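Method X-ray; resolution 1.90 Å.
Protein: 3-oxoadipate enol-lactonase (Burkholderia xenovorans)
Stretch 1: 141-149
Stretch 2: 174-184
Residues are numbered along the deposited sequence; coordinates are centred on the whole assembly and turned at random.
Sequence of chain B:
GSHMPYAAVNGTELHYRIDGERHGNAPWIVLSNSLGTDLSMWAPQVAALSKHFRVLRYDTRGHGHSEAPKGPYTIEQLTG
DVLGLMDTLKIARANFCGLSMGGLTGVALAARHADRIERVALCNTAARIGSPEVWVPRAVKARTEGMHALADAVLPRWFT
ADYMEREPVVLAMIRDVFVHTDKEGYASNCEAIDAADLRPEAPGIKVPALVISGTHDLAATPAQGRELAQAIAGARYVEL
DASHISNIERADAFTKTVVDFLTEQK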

# COMPACT_ATOMS: atom_id res chain seq x y z
N LYS B 141 -2.62 -3.85 -24.88
CA LYS B 141 -1.91 -2.68 -24.42
C LYS B 141 -1.06 -3.03 -23.18
O LYS B 141 0.10 -2.64 -23.09
N ALA B 142 -1.64 -3.79 -22.25
CA ALA B 142 -0.92 -4.05 -21.02
C ALA B 142 0.32 -4.85 -21.37
O ALA B 142 1.43 -4.51 -20.91
N ARG B 143 0.11 -5.91 -22.19
CA ARG B 143 1.18 -6.87 -22.55
C ARG B 143 2.30 -6.29 -23.39
O ARG B 143 3.46 -6.68 -23.23
N THR B 144 1.99 -5.30 -24.24
CA THR B 144 2.96 -4.81 -25.25
C THR B 144 3.46 -3.44 -24.99
O THR B 144 4.44 -3.00 -25.62
N GLU B 145 2.84 -2.75 -24.04
CA GLU B 145 3.20 -1.35 -23.75
C GLU B 145 3.40 -1.10 -22.24
O GLU B 145 4.03 -0.11 -21.84
N GLY B 146 2.92 -2.02 -21.40
CA GLY B 146 3.15 -1.92 -19.96
C GLY B 146 2.10 -1.03 -19.29
O GLY B 146 1.21 -0.51 -19.94
N MSE B 147 2.23 -0.85 -17.98
CA MSE B 147 1.12 -0.45 -17.18
C MSE B 147 1.02 1.06 -17.01
O MSE B 147 -0.03 1.57 -16.64
N HIS B 148 2.11 1.77 -17.27
CA HIS B 148 2.09 3.23 -17.19
C HIS B 148 1.15 3.83 -18.20
O HIS B 148 0.35 4.73 -17.89
N ALA B 149 1.21 3.29 -19.41
CA ALA B 149 0.30 3.66 -20.50
C ALA B 149 -1.20 3.48 -20.17
O ALA B 149 -2.07 4.37 -20.44
N ILE B 174 -2.82 4.70 -5.07
CA ILE B 174 -3.59 3.78 -5.91
C ILE B 174 -2.86 3.56 -7.26
O ILE B 174 -2.74 2.42 -7.76
N ARG B 175 -2.36 4.66 -7.85
CA ARG B 175 -1.63 4.59 -9.11
C ARG B 175 -0.38 3.76 -8.91
O ARG B 175 -0.03 2.99 -9.80
N ASP B 176 0.27 3.89 -7.74
CA ASP B 176 1.55 3.14 -7.57
C ASP B 176 1.26 1.66 -7.62
O ASP B 176 2.04 0.90 -8.21
N VAL B 177 0.16 1.24 -7.02
CA VAL B 177 -0.16 -0.20 -7.02
C VAL B 177 -0.54 -0.64 -8.44
O VAL B 177 -0.08 -1.70 -8.95
N PHE B 178 -1.34 0.20 -9.09
CA PHE B 178 -1.77 -0.14 -10.48
C PHE B 178 -0.53 -0.30 -11.38
O PHE B 178 -0.33 -1.34 -11.99
N VAL B 179 0.38 0.68 -11.39
CA VAL B 179 1.46 0.65 -12.35
C VAL B 179 2.50 -0.41 -12.06
O VAL B 179 3.27 -0.71 -12.95
N HIS B 180 2.52 -0.97 -10.84
CA HIS B 180 3.44 -2.02 -10.52
C HIS B 180 2.80 -3.39 -10.56
O HIS B 180 3.45 -4.39 -10.23
N THR B 181 1.55 -3.44 -11.03
CA THR B 181 0.88 -4.76 -11.24
C THR B 181 1.59 -5.50 -12.36
O THR B 181 1.89 -4.90 -13.40
N ASP B 182 1.85 -6.80 -12.17
CA ASP B 182 2.47 -7.57 -13.23
C ASP B 182 1.61 -7.44 -14.53
O ASP B 182 0.40 -7.69 -14.51
N LYS B 183 2.21 -7.04 -15.64
CA LYS B 183 1.40 -6.76 -16.85
C LYS B 183 0.73 -8.00 -17.45
O LYS B 183 -0.39 -7.91 -17.93
N GLU B 184 1.43 -9.14 -17.38
CA GLU B 184 0.88 -10.44 -17.82
C GLU B 184 -0.23 -10.87 -16.88
O GLU B 184 -1.31 -11.29 -17.34

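Apolar packing centres on M147, a selenomethionine and the residue most covered by the other stretch. Its CA-to-CB bond points toward stretch 2, and all three chi angles are m. This folds the chain so that M147 CE makes a CH-pi contact over one face of the F178 ring, 4.0 Å from the ring centroid and 3.6 Å from F178 CE2. F178 is t at chi1. Backbone carbonyls also pack against M147: M147 CB is 3.6 Å from V179 O, and M147 CG is 3.5 Å from T181 O.

A second CH-pi contact lies at H148 (m). V179 CB sits over one face of the H148 ring, 4.0 Å from its centroid. V179 is m at chi1.

The CA-to-CB bond of K183 also points toward the other stretch, with chi1 p and chi2 t. The aliphatic part of K183 lies along A142 and G146: K183 CD is 3.4 Å from A142 O and 4.0 Å from G146 CA. G146 has positive phi.

The charged pair is R143 (m) and E184 (t). R143 NH1 forms a salt bridge with E184 OE1 at 3.1 Å, near the guanidinium plane. R175, extended with chi1 to chi3 all t, brings R175 NH2 to 3.7 Å from H148 O. T181 (m) turns its hydroxyl back to the preceding helix, where T181 OG1 donates to V177 O at 2.9 Å.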

# COMPACT_ATOMS: atom_id res chain seq x y z
CB LYS B 141 -2.87 -1.55 -24.12
CG LYS B 141 -2.18 -0.19 -24.03
CD LYS B 141 -3.14 0.96 -23.71
CE LYS B 141 -2.48 2.31 -24.12
NZ LYS B 141 -2.96 2.75 -25.47
CB ALA B 142 -1.80 -4.79 -20.06
CB ARG B 143 0.61 -8.15 -23.23
CG ARG B 143 -0.16 -9.00 -22.25
CD ARG B 143 -0.28 -10.51 -22.59
NE ARG B 143 -1.59 -10.74 -23.12
CZ ARG B 143 -2.51 -11.54 -22.63
NH1 ARG B 143 -2.33 -12.33 -21.56
NH2 ARG B 143 -3.62 -11.58 -23.28
CB THR B 144 2.37 -4.85 -26.68
OG1 THR B 144 1.30 -3.91 -26.82
CG2 THR B 144 1.82 -6.25 -26.98
CB GLU B 145 2.14 -0.38 -24.29
CG GLU B 145 2.09 -0.24 -25.77
CD GLU B 145 1.09 0.82 -26.20
OE1 GLU B 145 0.38 0.59 -27.18
OE2 GLU B 145 0.99 1.86 -25.52
CB MSE B 147 1.18 -1.15 -15.84
CG MSE B 147 1.16 -2.65 -15.96
SE MSE B 147 -0.54 -3.17 -16.55
CE MSE B 147 -1.59 -2.67 -15.03
CB HIS B 148 3.52 3.79 -17.32
CG HIS B 148 4.25 3.87 -16.01
ND1 HIS B 148 5.06 2.85 -15.53
CD2 HIS B 148 4.26 4.84 -15.05
CE1 HIS B 148 5.54 3.19 -14.34
NE2 HIS B 148 5.07 4.39 -14.03
CB ALA B 149 0.71 2.85 -21.79
CB ILE B 174 -5.06 4.39 -6.10
CG1 ILE B 174 -5.88 4.30 -4.79
CG2 ILE B 174 -5.78 3.72 -7.21
CD1 ILE B 174 -6.09 2.89 -4.27
CB ARG B 175 -1.25 5.98 -9.60
CG ARG B 175 -0.45 6.00 -10.94
CD ARG B 175 -0.21 7.43 -11.52
NE ARG B 175 0.51 7.25 -12.78
CZ ARG B 175 -0.02 7.36 -14.00
NH1 ARG B 175 -1.30 7.74 -14.15
NH2 ARG B 175 0.75 7.09 -15.08
CB ASP B 176 2.28 3.51 -6.26
CG ASP B 176 3.75 3.03 -6.23
OD1 ASP B 176 4.46 3.23 -7.22
OD2 ASP B 176 4.20 2.44 -5.20
CB VAL B 177 -1.36 -0.46 -6.08
CG1 VAL B 177 -1.90 -1.90 -6.26
CG2 VAL B 177 -0.89 -0.18 -4.61
CB PHE B 178 -2.71 0.95 -10.98
CG PHE B 178 -3.26 0.66 -12.33
CD1 PHE B 178 -4.47 0.01 -12.46
CD2 PHE B 178 -2.53 0.97 -13.48
CE1 PHE B 178 -5.01 -0.25 -13.74
CE2 PHE B 178 -3.04 0.66 -14.77
CZ PHE B 178 -4.26 0.05 -14.88
CB VAL B 179 2.12 2.04 -12.67
CG1 VAL B 179 1.08 3.02 -13.08
CG2 VAL B 179 2.92 2.57 -11.46
CB HIS B 180 4.14 -1.72 -9.20
CG HIS B 180 5.18 -0.66 -9.38
ND1 HIS B 180 6.46 -0.96 -9.80
CD2 HIS B 180 5.10 0.69 -9.34
CE1 HIS B 180 7.13 0.17 -9.97
NE2 HIS B 180 6.32 1.18 -9.71
CB THR B 181 -0.61 -4.56 -11.56
OG1 THR B 181 -1.20 -3.93 -10.41
CG2 THR B 181 -1.36 -5.91 -11.72
CB ASP B 182 2.53 -9.02 -12.80
CG ASP B 182 3.27 -9.89 -13.82
OD1 ASP B 182 4.44 -10.15 -13.57
OD2 ASP B 182 2.70 -10.33 -14.82
CB LYS B 183 2.21 -5.98 -17.90
CG LYS B 183 3.22 -6.74 -18.68
CD LYS B 183 4.17 -5.76 -19.30
CE LYS B 183 5.56 -6.36 -19.30
NZ LYS B 183 6.25 -5.78 -20.47
CB GLU B 184 1.99 -11.55 -17.90
CG GLU B 184 1.43 -12.91 -18.27
CD GLU B 184 0.57 -12.92 -19.53
OE1 GLU B 184 -0.32 -13.79 -19.64
OE2 GLU B 184 0.76 -12.05 -20.43